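Local structure of folylpolyglutamate synthase protein FOLC (Mycobacterium tuberculosis, 2VOS) at residues T404-P409 and V472-A477; P99-P104 and A477-F482; A192-I197 and A217-R222; S59-Y64 and N185-P190. The protein probably catalyses the ATP- and magnesium-dependent addition of L-glutamate to dihydropteroate, giving dihydrofolate, and to tetrahydrofolate, building folylpolyglutamates. One frame throughout, in Å; residues are numbered along the deposited sequence.

Interaction 1. Residues T404-P409 and V472-A477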
loop_
_atom_site.group_PDB
_atom_site.type_symbol
_atom_site.label_atom_id
_atom_site.label_comp_id
_atom_site.label_asym_id
_atom_site.label_seq_id
_atom_site.Cartn_x
_atom_site.Cartn_y
_atom_site.Cartn_z
ATOM N N THR A 404 -6.907 4.406 20.822
ATOM C CA THR A 404 -8.083 5.164 20.491
ATOM C C THR A 404 -8.850 4.446 19.377
ATOM O O THR A 404 -8.655 3.249 19.149
ATOM C CB THR A 404 -7.702 6.666 20.152
ATOM O OG1 THR A 404 -8.892 7.440 19.988
ATOM C CG2 THR A 404 -6.874 6.777 18.893
ATOM N N HIS A 405 -9.752 5.170 18.718
ATOM C CA HIS A 405 -10.655 4.626 17.688
ATOM C C HIS A 405 -10.511 5.588 16.518
ATOM O O HIS A 405 -10.699 6.788 16.713
ATOM C CB HIS A 405 -12.100 4.683 18.207
ATOM C CG HIS A 405 -13.101 4.000 17.328
ATOM N ND1 HIS A 405 -13.423 4.458 16.064
ATOM C CD2 HIS A 405 -13.864 2.897 17.537
ATOM C CE1 HIS A 405 -14.326 3.656 15.525
ATOM N NE2 HIS A 405 -14.624 2.709 16.405
ATOM N N ASN A 406 -10.206 5.092 15.325
ATOM C CA ASN A 406 -9.902 5.978 14.200
ATOM C C ASN A 406 -11.139 6.391 13.407
ATOM O O ASN A 406 -11.008 7.011 12.328
ATOM C CB ASN A 406 -8.926 5.317 13.262
ATOM C CG ASN A 406 -9.463 3.969 12.694
ATOM O OD1 ASN A 406 -10.671 3.697 12.690
ATOM N ND2 ASN A 406 -8.539 3.137 12.205
ATOM N N GLY A 407 -12.323 6.014 13.910
ATOM C CA GLY A 407 -13.548 6.359 13.224
ATOM C C GLY A 407 -14.053 5.329 12.221
ATOM O O GLY A 407 -15.141 5.470 11.686
ATOM N N SER A 408 -13.298 4.270 11.938
ATOM C CA SER A 408 -13.834 3.261 11.024
ATOM C C SER A 408 -14.783 2.364 11.783
ATOM O O SER A 408 -14.548 2.053 12.949
ATOM C CB SER A 408 -12.699 2.427 10.436
ATOM O OG SER A 408 -13.210 1.192 10.012
ATOM N N PRO A 409 -15.869 1.936 11.134
ATOM C CA PRO A 409 -16.809 0.970 11.743
ATOM C C PRO A 409 -16.152 -0.375 12.072
ATOM O O PRO A 409 -16.658 -1.131 12.891
ATOM C CB PRO A 409 -17.873 0.772 10.646
ATOM C CG PRO A 409 -17.204 1.216 9.366
ATOM C CD PRO A 409 -16.331 2.378 9.806
ATOM N N VAL A 472 -4.341 1.875 8.074
ATOM C CA VAL A 472 -4.410 2.890 7.021
ATOM C C VAL A 472 -5.316 4.058 7.406
ATOM O O VAL A 472 -4.994 5.234 7.186
ATOM C CB VAL A 472 -4.947 2.262 5.687
ATOM C CG1 VAL A 472 -5.048 3.337 4.618
ATOM C CG2 VAL A 472 -3.975 1.169 5.244
ATOM N N VAL A 473 -6.436 3.735 8.039
ATOM C CA VAL A 473 -7.420 4.739 8.391
ATOM C C VAL A 473 -6.883 5.695 9.488
ATOM O O VAL A 473 -7.159 6.923 9.477
ATOM C CB VAL A 473 -8.721 4.047 8.887
ATOM C CG1 VAL A 473 -9.732 5.100 9.373
ATOM C CG2 VAL A 473 -9.342 3.173 7.766
ATOM N N THR A 474 -6.088 5.144 10.392
ATOM C CA THR A 474 -5.505 5.910 11.495
ATOM C C THR A 474 -4.503 6.906 10.888
ATOM O O THR A 474 -4.509 8.109 11.189
ATOM C CB THR A 474 -4.725 4.990 12.494
ATOM O OG1 THR A 474 -5.560 3.906 12.977
ATOM C CG2 THR A 474 -4.215 5.813 13.750
ATOM N N ALA A 475 -3.593 6.389 10.065
ATOM C CA ALA A 475 -2.652 7.216 9.341
ATOM C C ALA A 475 -3.333 8.252 8.464
ATOM O O ALA A 475 -2.957 9.437 8.495
ATOM C CB ALA A 475 -1.692 6.322 8.529
ATOM N N GLY A 476 -4.346 7.848 7.698
ATOM C CA GLY A 476 -5.043 8.753 6.817
ATOM C C GLY A 476 -5.784 9.841 7.557
ATOM O O GLY A 476 -5.681 11.037 7.175
ATOM N N ALA A 477 -6.479 9.477 8.648
ATOM C CA ALA A 477 -7.218 10.513 9.421
ATOM C C ALA A 477 -6.266 11.536 10.014
ATOM O O ALA A 477 -6.519 12.722 10.015
ATOM C CB ALA A 477 -8.105 9.890 10.556
#

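Interaction 2. Residues P99-P104 and A477-F482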
loop_
_atom_site.group_PDB
_atom_site.type_symbol
_atom_site.label_atom_id
_atom_site.label_comp_id
_atom_site.label_asym_id
_atom_site.label_seq_id
_atom_site.Cartn_x
_atom_site.Cartn_y
_atom_site.Cartn_z
ATOM N N PRO A 99 -5.626 0.680 0.023
ATOM C CA PRO A 99 -6.834 1.506 0.098
ATOM C C PRO A 99 -6.431 3.005 -0.065
ATOM O O PRO A 99 -5.253 3.294 -0.156
ATOM C CB PRO A 99 -7.374 1.257 1.531
ATOM C CG PRO A 99 -6.367 0.384 2.227
ATOM C CD PRO A 99 -5.152 0.186 1.325
ATOM N N HIS A 100 -7.365 3.951 -0.053
ATOM C CA HIS A 100 -6.963 5.375 0.046
ATOM C C HIS A 100 -6.755 5.779 1.529
ATOM O O HIS A 100 -7.370 5.189 2.459
ATOM C CB HIS A 100 -7.970 6.314 -0.650
ATOM C CG HIS A 100 -9.331 6.373 0.003
ATOM N ND1 HIS A 100 -10.400 5.615 -0.427
ATOM C CD2 HIS A 100 -9.811 7.153 1.010
ATOM C CE1 HIS A 100 -11.467 5.909 0.305
ATOM N NE2 HIS A 100 -11.132 6.837 1.188
ATOM N N LEU A 101 -5.863 6.744 1.752
ATOM C CA LEU A 101 -5.612 7.304 3.055
ATOM C C LEU A 101 -6.626 8.371 3.402
ATOM O O LEU A 101 -7.247 8.317 4.472
ATOM C CB LEU A 101 -4.257 8.009 3.061
ATOM C CG LEU A 101 -2.973 7.247 3.274
ATOM C CD1 LEU A 101 -1.838 8.211 3.067
ATOM C CD2 LEU A 101 -2.876 6.646 4.708
ATOM N N GLN A 102 -6.743 9.385 2.537
ATOM C CA GLN A 102 -7.618 10.549 2.852
ATOM C C GLN A 102 -8.824 10.732 1.952
ATOM O O GLN A 102 -9.933 11.064 2.435
ATOM C CB GLN A 102 -6.813 11.834 2.822
ATOM C CG GLN A 102 -5.603 11.782 3.690
ATOM C CD GLN A 102 -4.689 12.948 3.387
ATOM O OE1 GLN A 102 -3.664 12.808 2.660
ATOM N NE2 GLN A 102 -5.014 14.115 3.975
ATOM N N SER A 103 -8.639 10.538 0.643
ATOM C CA SER A 103 -9.705 10.804 -0.299
ATOM C C SER A 103 -9.704 9.712 -1.355
ATOM O O SER A 103 -8.648 9.253 -1.749
ATOM C CB SER A 103 -9.500 12.191 -0.941
ATOM O OG SER A 103 -10.360 12.329 -2.066
ATOM N N PRO A 104 -10.889 9.284 -1.824
ATOM C CA PRO A 104 -10.843 8.222 -2.790
ATOM C C PRO A 104 -10.181 8.625 -4.127
ATOM O O PRO A 104 -9.813 7.725 -4.892
ATOM C CB PRO A 104 -12.336 7.895 -3.026
ATOM C CG PRO A 104 -13.073 9.093 -2.628
ATOM C CD PRO A 104 -12.266 9.719 -1.505
ATOM N N ALA A 477 -6.479 9.477 8.648
ATOM C CA ALA A 477 -7.218 10.513 9.421
ATOM C C ALA A 477 -6.266 11.536 10.014
ATOM O O ALA A 477 -6.519 12.722 10.015
ATOM C CB ALA A 477 -8.105 9.890 10.556
ATOM N N ALA A 478 -5.145 11.058 10.519
ATOM C CA ALA A 478 -4.113 11.914 11.063
ATOM C C ALA A 478 -3.535 12.807 9.965
ATOM O O ALA A 478 -3.278 13.993 10.225
ATOM C CB ALA A 478 -2.994 11.050 11.741
ATOM N N ARG A 479 -3.342 12.280 8.749
ATOM C CA ARG A 479 -2.772 13.065 7.713
ATOM C C ARG A 479 -3.697 14.295 7.416
ATOM O O ARG A 479 -3.227 15.435 7.159
ATOM C CB ARG A 479 -2.522 12.198 6.461
ATOM C CG ARG A 479 -1.539 12.864 5.471
ATOM C CD ARG A 479 -1.020 11.835 4.389
ATOM N NE ARG A 479 0.169 12.361 3.717
ATOM C CZ ARG A 479 0.149 13.217 2.704
ATOM N NH1 ARG A 479 -1.004 13.652 2.203
ATOM N NH2 ARG A 479 1.300 13.663 2.195
ATOM N N THR A 480 -5.008 14.065 7.426
ATOM C CA THR A 480 -5.993 15.115 7.226
ATOM C C THR A 480 -5.997 16.115 8.417
ATOM O O THR A 480 -6.065 17.322 8.216
ATOM C CB THR A 480 -7.367 14.464 7.046
ATOM O OG1 THR A 480 -7.413 13.771 5.782
ATOM C CG2 THR A 480 -8.499 15.505 7.126
ATOM N N LEU A 481 -5.912 15.630 9.647
ATOM C CA LEU A 481 -5.743 16.504 10.803
ATOM C C LEU A 481 -4.535 17.444 10.671
ATOM O O LEU A 481 -4.592 18.602 11.102
ATOM C CB LEU A 481 -5.619 15.702 12.103
ATOM C CG LEU A 481 -6.905 14.968 12.531
ATOM C CD1 LEU A 481 -6.651 14.151 13.825
ATOM C CD2 LEU A 481 -8.120 15.975 12.679
ATOM N N PHE A 482 -3.447 16.954 10.081
ATOM C CA PHE A 482 -2.252 17.768 9.909
ATOM C C PHE A 482 -2.301 18.614 8.648
ATOM O O PHE A 482 -1.337 19.280 8.310
ATOM C CB PHE A 482 -1.004 16.853 9.938
ATOM C CG PHE A 482 -0.552 16.553 11.339
ATOM C CD1 PHE A 482 0.247 17.462 11.996
ATOM C CD2 PHE A 482 -0.948 15.389 12.009
ATOM C CE1 PHE A 482 0.654 17.243 13.244
ATOM C CE2 PHE A 482 -0.548 15.157 13.255
ATOM C CZ PHE A 482 0.244 16.107 13.905
HETATM O O HOH W 1 -9.392 12.350 5.358
#

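Interaction 3. Residues A192-I197 and A217-R222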
loop_
_atom_site.group_PDB
_atom_site.type_symbol
_atom_site.label_atom_id
_atom_site.label_comp_id
_atom_site.label_asym_id
_atom_site.label_seq_id
_atom_site.Cartn_x
_atom_site.Cartn_y
_atom_site.Cartn_z
ATOM N N ALA A 192 4.125 -9.179 -13.555
ATOM C CA ALA A 192 3.410 -9.416 -12.300
ATOM C C ALA A 192 4.429 -9.348 -11.163
ATOM O O ALA A 192 5.476 -9.984 -11.201
ATOM C CB ALA A 192 2.736 -10.807 -12.330
ATOM N N VAL A 193 4.132 -8.584 -10.138
ATOM C CA VAL A 193 5.088 -8.346 -9.126
ATOM C C VAL A 193 4.526 -8.904 -7.863
ATOM O O VAL A 193 3.333 -8.633 -7.534
ATOM C CB VAL A 193 5.254 -6.832 -8.967
ATOM C CG1 VAL A 193 6.265 -6.470 -7.868
ATOM C CG2 VAL A 193 5.646 -6.184 -10.328
ATOM N N ILE A 194 5.349 -9.648 -7.118
ATOM C CA ILE A 194 4.879 -10.213 -5.825
ATOM C C ILE A 194 5.786 -9.706 -4.703
ATOM O O ILE A 194 6.914 -10.140 -4.562
ATOM C CB ILE A 194 4.900 -11.776 -5.794
ATOM C CG1 ILE A 194 4.295 -12.364 -7.079
ATOM C CG2 ILE A 194 4.138 -12.312 -4.474
ATOM C CD1 ILE A 194 2.779 -12.114 -7.288
ATOM N N THR A 195 5.285 -8.783 -3.904
ATOM C CA THR A 195 5.993 -8.284 -2.771
ATOM C C THR A 195 5.938 -9.280 -1.596
ATOM O O THR A 195 5.207 -10.295 -1.640
ATOM C CB THR A 195 5.408 -6.902 -2.359
ATOM O OG1 THR A 195 4.192 -7.077 -1.615
ATOM C CG2 THR A 195 5.113 -5.991 -3.558
ATOM N N PRO A 196 6.674 -8.986 -0.523
ATOM C CA PRO A 196 6.739 -9.978 0.569
ATOM C C PRO A 196 5.389 -10.368 1.096
ATOM O O PRO A 196 4.557 -9.524 1.366
ATOM C CB PRO A 196 7.550 -9.266 1.658
ATOM C CG PRO A 196 8.554 -8.358 0.749
ATOM C CD PRO A 196 7.511 -7.802 -0.247
ATOM N N ILE A 197 5.222 -11.665 1.317
ATOM C CA ILE A 197 3.966 -12.216 1.824
ATOM C C ILE A 197 4.086 -12.635 3.309
ATOM O O ILE A 197 5.082 -13.249 3.710
ATOM C CB ILE A 197 3.553 -13.399 0.923
ATOM C CG1 ILE A 197 3.205 -12.869 -0.483
ATOM C CG2 ILE A 197 2.404 -14.176 1.547
ATOM C CD1 ILE A 197 3.160 -13.978 -1.548
ATOM N N ALA A 217 -0.529 -15.550 -6.306
ATOM C CA ALA A 217 0.101 -15.984 -7.532
ATOM C C ALA A 217 -0.888 -15.957 -8.681
ATOM O O ALA A 217 -0.476 -16.012 -9.847
ATOM C CB ALA A 217 0.663 -17.383 -7.370
ATOM N N GLY A 218 -2.186 -15.891 -8.381
ATOM C CA GLY A 218 -3.180 -15.876 -9.458
ATOM C C GLY A 218 -3.054 -14.669 -10.399
ATOM O O GLY A 218 -3.683 -14.645 -11.448
ATOM N N ILE A 219 -2.216 -13.675 -10.082
ATOM C CA ILE A 219 -2.076 -12.578 -11.032
ATOM C C ILE A 219 -0.989 -12.865 -12.083
ATOM O O ILE A 219 -0.788 -12.076 -13.033
ATOM C CB ILE A 219 -1.813 -11.182 -10.325
ATOM C CG1 ILE A 219 -0.392 -11.144 -9.697
ATOM C CG2 ILE A 219 -2.951 -10.865 -9.322
ATOM C CD1 ILE A 219 0.160 -9.709 -9.503
ATOM N N ILE A 220 -0.251 -13.953 -11.898
ATOM C CA ILE A 220 0.764 -14.315 -12.883
ATOM C C ILE A 220 0.031 -15.160 -13.948
ATOM O O ILE A 220 -0.351 -16.300 -13.654
ATOM C CB ILE A 220 1.897 -15.194 -12.227
ATOM C CG1 ILE A 220 2.575 -14.471 -11.038
ATOM C CG2 ILE A 220 2.943 -15.628 -13.267
ATOM C CD1 ILE A 220 3.352 -15.427 -10.070
ATOM N N THR A 221 -0.154 -14.636 -15.166
ATOM C CA THR A 221 -0.996 -15.301 -16.180
ATOM C C THR A 221 -0.203 -15.601 -17.443
ATOM O O THR A 221 0.753 -14.868 -17.748
ATOM C CB THR A 221 -2.207 -14.409 -16.556
ATOM O OG1 THR A 221 -1.718 -13.204 -17.139
ATOM C CG2 THR A 221 -2.973 -13.993 -15.322
ATOM N N ARG A 222 -0.585 -16.629 -18.189
ATOM C CA ARG A 222 0.096 -16.945 -19.453
ATOM C C ARG A 222 -0.161 -15.817 -20.464
ATOM O O ARG A 222 -1.282 -15.319 -20.571
ATOM C CB ARG A 222 -0.379 -18.284 -19.994
ATOM C CG ARG A 222 0.259 -18.681 -21.358
ATOM C CD ARG A 222 0.140 -20.196 -21.635
ATOM N NE ARG A 222 0.665 -20.632 -22.945
ATOM C CZ ARG A 222 1.861 -20.315 -23.469
ATOM N NH1 ARG A 222 2.702 -19.504 -22.827
ATOM N NH2 ARG A 222 2.222 -20.805 -24.661
#

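Interaction 4. Residues S59-Y64 and N185-P190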
loop_
_atom_site.group_PDB
_atom_site.type_symbol
_atom_site.label_atom_id
_atom_site.label_comp_id
_atom_site.label_asym_id
_atom_site.label_seq_id
_atom_site.Cartn_x
_atom_site.Cartn_y
_atom_site.Cartn_z
ATOM N N SER A 59 -13.695 -3.216 -23.112
ATOM C CA SER A 59 -12.387 -3.793 -22.665
ATOM C C SER A 59 -11.249 -2.758 -22.588
ATOM O O SER A 59 -10.141 -2.988 -23.077
ATOM C CB SER A 59 -11.965 -5.009 -23.531
ATOM O OG SER A 59 -12.928 -6.051 -23.381
ATOM N N PRO A 60 -11.521 -1.597 -21.957
ATOM C CA PRO A 60 -10.495 -0.567 -21.834
ATOM C C PRO A 60 -9.210 -1.098 -21.182
ATOM O O PRO A 60 -8.081 -0.643 -21.489
ATOM C CB PRO A 60 -11.203 0.501 -20.973
ATOM C CG PRO A 60 -12.248 -0.330 -20.132
ATOM C CD PRO A 60 -12.758 -1.245 -21.223
ATOM N N GLN A 61 -9.359 -2.083 -20.293
ATOM C CA GLN A 61 -8.241 -2.569 -19.479
ATOM C C GLN A 61 -7.349 -3.434 -20.327
ATOM O O GLN A 61 -6.242 -3.786 -19.904
ATOM C CB GLN A 61 -8.750 -3.335 -18.236
ATOM C CG GLN A 61 -9.035 -4.856 -18.495
ATOM C CD GLN A 61 -10.310 -5.162 -19.312
ATOM O OE1 GLN A 61 -10.985 -4.274 -19.757
ATOM N NE2 GLN A 61 -10.628 -6.447 -19.479
ATOM N N ARG A 62 -7.742 -3.692 -21.567
ATOM C CA ARG A 62 -6.830 -4.380 -22.485
ATOM C C ARG A 62 -6.174 -3.438 -23.499
ATOM O O ARG A 62 -5.450 -3.917 -24.393
ATOM C CB ARG A 62 -7.556 -5.545 -23.211
ATOM C CG ARG A 62 -7.996 -6.620 -22.166
ATOM C CD ARG A 62 -8.392 -7.972 -22.759
ATOM N NE ARG A 62 -8.884 -8.827 -21.665
ATOM C CZ ARG A 62 -8.097 -9.558 -20.876
ATOM N NH1 ARG A 62 -8.625 -10.279 -19.893
ATOM N NH2 ARG A 62 -6.786 -9.572 -21.089
ATOM N N SER A 63 -6.370 -2.110 -23.350
ATOM C CA SER A 63 -5.863 -1.185 -24.395
ATOM C C SER A 63 -4.530 -0.511 -23.972
ATOM O O SER A 63 -4.003 0.297 -24.740
ATOM C CB SER A 63 -6.894 -0.089 -24.731
ATOM O OG SER A 63 -7.203 0.730 -23.565
ATOM N N TYR A 64 -3.925 -0.955 -22.877
ATOM C CA TYR A 64 -2.590 -0.518 -22.501
ATOM C C TYR A 64 -2.053 -1.698 -21.748
ATOM O O TYR A 64 -2.809 -2.523 -21.236
ATOM C CB TYR A 64 -2.642 0.729 -21.566
ATOM C CG TYR A 64 -3.857 0.671 -20.624
ATOM C CD1 TYR A 64 -3.854 -0.106 -19.466
ATOM C CD2 TYR A 64 -4.990 1.374 -20.932
ATOM C CE1 TYR A 64 -4.985 -0.197 -18.642
ATOM C CE2 TYR A 64 -6.133 1.323 -20.113
ATOM C CZ TYR A 64 -6.127 0.533 -19.012
ATOM O OH TYR A 64 -7.252 0.555 -18.256
ATOM N N ASN A 185 -7.966 -8.525 -11.620
ATOM C CA ASN A 185 -7.310 -9.647 -12.304
ATOM C C ASN A 185 -7.965 -9.958 -13.672
ATOM O O ASN A 185 -8.234 -11.095 -13.986
ATOM C CB ASN A 185 -7.263 -10.880 -11.406
ATOM C CG ASN A 185 -6.233 -11.901 -11.872
ATOM O OD1 ASN A 185 -5.226 -11.528 -12.477
ATOM N ND2 ASN A 185 -6.469 -13.177 -11.586
ATOM N N VAL A 186 -8.189 -8.940 -14.483
ATOM C CA VAL A 186 -8.773 -9.096 -15.792
ATOM C C VAL A 186 -7.851 -8.424 -16.813
ATOM O O VAL A 186 -8.317 -8.021 -17.888
ATOM C CB VAL A 186 -10.187 -8.379 -15.862
ATOM C CG1 VAL A 186 -11.186 -9.204 -15.136
ATOM C CG2 VAL A 186 -10.131 -6.957 -15.235
ATOM N N ILE A 187 -6.558 -8.275 -16.473
ATOM C CA ILE A 187 -5.632 -7.533 -17.316
ATOM C C ILE A 187 -4.497 -8.323 -18.004
ATOM O O ILE A 187 -3.860 -7.764 -18.968
ATOM C CB ILE A 187 -5.012 -6.367 -16.574
ATOM C CG1 ILE A 187 -4.408 -6.809 -15.229
ATOM C CG2 ILE A 187 -6.083 -5.336 -16.362
ATOM C CD1 ILE A 187 -3.705 -5.612 -14.454
ATOM N N ASN A 188 -4.238 -9.573 -17.546
ATOM C CA ASN A 188 -3.250 -10.420 -18.193
ATOM C C ASN A 188 -1.916 -9.652 -18.240
ATOM O O ASN A 188 -1.297 -9.571 -19.275
ATOM C CB ASN A 188 -3.751 -10.763 -19.607
ATOM C CG ASN A 188 -2.951 -11.865 -20.288
ATOM O OD1 ASN A 188 -2.344 -12.721 -19.638
ATOM N ND2 ASN A 188 -2.968 -11.862 -21.614
ATOM N N ALA A 189 -1.464 -9.105 -17.113
ATOM C CA ALA A 189 -0.342 -8.195 -17.129
ATOM C C ALA A 189 0.945 -8.855 -17.636
ATOM O O ALA A 189 1.264 -9.998 -17.244
ATOM C CB ALA A 189 -0.135 -7.612 -15.771
ATOM N N PRO A 190 1.706 -8.124 -18.480
ATOM C CA PRO A 190 2.996 -8.709 -18.943
ATOM C C PRO A 190 4.066 -8.748 -17.806
ATOM O O PRO A 190 5.083 -9.457 -17.920
ATOM C CB PRO A 190 3.430 -7.772 -20.070
ATOM C CG PRO A 190 2.673 -6.443 -19.798
ATOM C CD PRO A 190 1.387 -6.826 -19.132
#

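Interaction 1. Residues T404-P409 and V472-A477
Two hydrogen bonds fix the carboxamide of Asn406, one at each of its polar atoms. Asn406 ND2 donates across the contact to Thr474 OG1 at 3.2 Å, nearly straight at 161° and close to the plane of the amide. On the other side of the group, Asn406 OD1 accepts from Ser408 N at 2.8 Å, so the side chain folds back on its own loop. The torsion behind this is the crowded one, with CG lodged between the backbone N and the carbonyl carbon (chi1 59°). Thr474 OG1 lies anti to its carbonyl carbon and is doubly used, since besides accepting from Asn406 it bonds to the carbonyl O of Ser380. Thr474 lies about 8 Å, side chain to side chain, from the magnesium ligand His354.

Van der Waals packing supplies the rest. Val473 crosses the Asn406 side chain at about a right angle, its CG1 lying 3.5 Å from Asn406 CG and its CB 3.4 Å from Asn406 ND2. The same CG1 reaches Ser408 CB at 4.1 Å, while Leu382 touches both Asn406 and Ser408 from outside the two segments.

The ND2 bond and the Val473 packing seat the loop on the first turn of helix 472-481. The fold-back of Asn406 onto Ser408 is an Asx turn, which shapes this strand-to-helix loop after strand 400-403 in the C-terminal domain of the Mur-ligase-type fold.

Interaction 2. Residues P99-P104 and A477-F482
Gln102 reaches the helix with CG anti to its carbonyl carbon (chi1 -53°) and an extended chain beyond, which runs alongside Thr480 and crosses Arg479 at about a right angle, its amide serving both. The last torsion (chi3 -101°) turns the amide so that OE1 faces Arg479 and NE2 faces Thr480. Gln102 OE1 accepts from Arg479 NH1 at 2.8 Å, lying near the guanidinium plane at the edge of that group, and Gln102 NE2 donates to Thr480 OG1 at 3.0 Å, almost in the amide plane. Amide and guanidinium are turned 70° against each other, so they do not stack. NE2 also donates to Arg484 O.

The contact joins the loop after strand 93-96, in the nucleotide-binding sheet, to the last helix of the chain, 472-481, which belongs to the C-terminal part of the Mur-ligase-type fold; it is therefore an interdomain contact beside the ADP site.

Arg479 carries CG anti to the backbone N and runs extended from CG to NE. Its charge is held mainly by Glu340, a salt bridge to NH2, and Asp485 O adds a bond to NH1. Leu101, with CG anti to its carbonyl carbon, crosses the arginine chain at about a right angle, its CD1 3.9 Å from Arg479 CD. Thr480 OG1, anti to its carbonyl carbon, also meets a water at 2.5 Å; that water donates to Gln102 O.

Interaction 3. Residues A192-I197 and A217-R222
Thr195 OG1 is the best-held polar atom of the two segments, gripped by two backbone carbonyls: a hydrogen bond to Asn73 O and a weak one to Ala70 O. In the other segment, Ile220 N bonds to Ala217 O at 2.9 Å, closing a type I beta turn from Ala217 to Ile220 in the connection between helix 209-217 and strand 231-234. No hydrogen bond crosses between the segments; methyl and methylene groups meet each other and two backbone carbonyl oxygens.

The turn offers two isoleucines to the strand. Ile219 takes the crowded rotamer, its CG1 between the backbone N and the carbonyl carbon (chi1 70°), which brings CD1 to 4.0 Å from Ala192 CB and to 3.9 Å from Val193 O. Ile194 has CG1 anti to its carbonyl carbon and a second bend (chi2 -67°); its CD1 passes alongside Ile219 CG1 at 4.1 Å, the two chains sliding past each other in opposite directions. Ile220 leans in from the end of its side chain, with CG1 at 3.9 Å from Ala192 CB. The small alanine methyl thus touches both isoleucines, which approach it from directions about a right angle apart.

Ile219 also rests on His68 and Ala70 of strand 66-70, while Leu245 of helix 239-251 touches Ile194. Strand 191-194, helix 209-217 and strand 231-234 form a beta-alpha-beta crossover in the P-loop-type domain, and Pro196, just beyond the strand, touches ADP.

All the touching residues are buried and the contact is apolar; its stability probably comes from burying apolar surface away from water and from close van der Waals fit, whereas the turn settles its own polar bond locally.

Interaction 4. Residues S59-Y64 and N185-P190
Gln61 takes the crowded first torsion, its CG between the backbone N and the carbonyl carbon (chi1 86°), and bends again at chi2 (-74°), which curls the amide towards the loop 185-190. Arg62 instead has CG anti to its carbonyl carbon and runs extended from CG to NE, so that its guanidinium reaches the same loop. Both arrive at the carbonyl O of Val186.

Gln61 NE2 donates to Val186 O at 3.2 Å, in the planes of both amide and carbonyl and fairly straight at 156°. Arg62 comes otherwise. Its guanidinium places one face over that oxygen, with Arg62 NH1 3.0 Å from Val186 O, an angle too poor for a hydrogen bond; the positive charge would still be expected to favour the carbonyl oxygen. At the guanidinium edge, Arg62 NH2 lies 3.6 Å from Asn188 CB.

Carbon contacts accompany the polar ones. Gln61 CG touches Ile187 CG2 at 3.7 Å and Val186 CG2 at 4.0 Å, and Gln61 CB approaches the same isoleucine methyl at 3.8 Å.

This is structural packing away from the annotated sites, joining the loops that lead into two adjacent parallel strands, 66-70 and 191-194, of the nucleotide-binding sheet. Phe160 of helix 151-165 touches Gln61, Val186 and Ile187, and helix 48-56 covers Val186 through Ile50 and Ser51.

From the N terminus, 59-64 opens interaction 4 and 99-104 then opens interaction 2. Interaction 4 closes at 185-190, inside the span of interaction 2, so these two cross. Interaction 3 follows as a short loop between 192-197 and 217-222, in series after interaction 4 and nested in interaction 2; Gly218 O and Asn185 ND2 hydrogen-bond the two neighbours together. Interaction 1 runs from 404-409 to 472-477, also nested in interaction 2, which finally closes at 477-482. Interactions 3 and 4 knit the nucleotide-binding sheet. Interaction 1 holds the C-terminal part together, and interaction 2, sharing Ala477 and helix 472-481 with it, ties that part to the nucleotide-binding sheet.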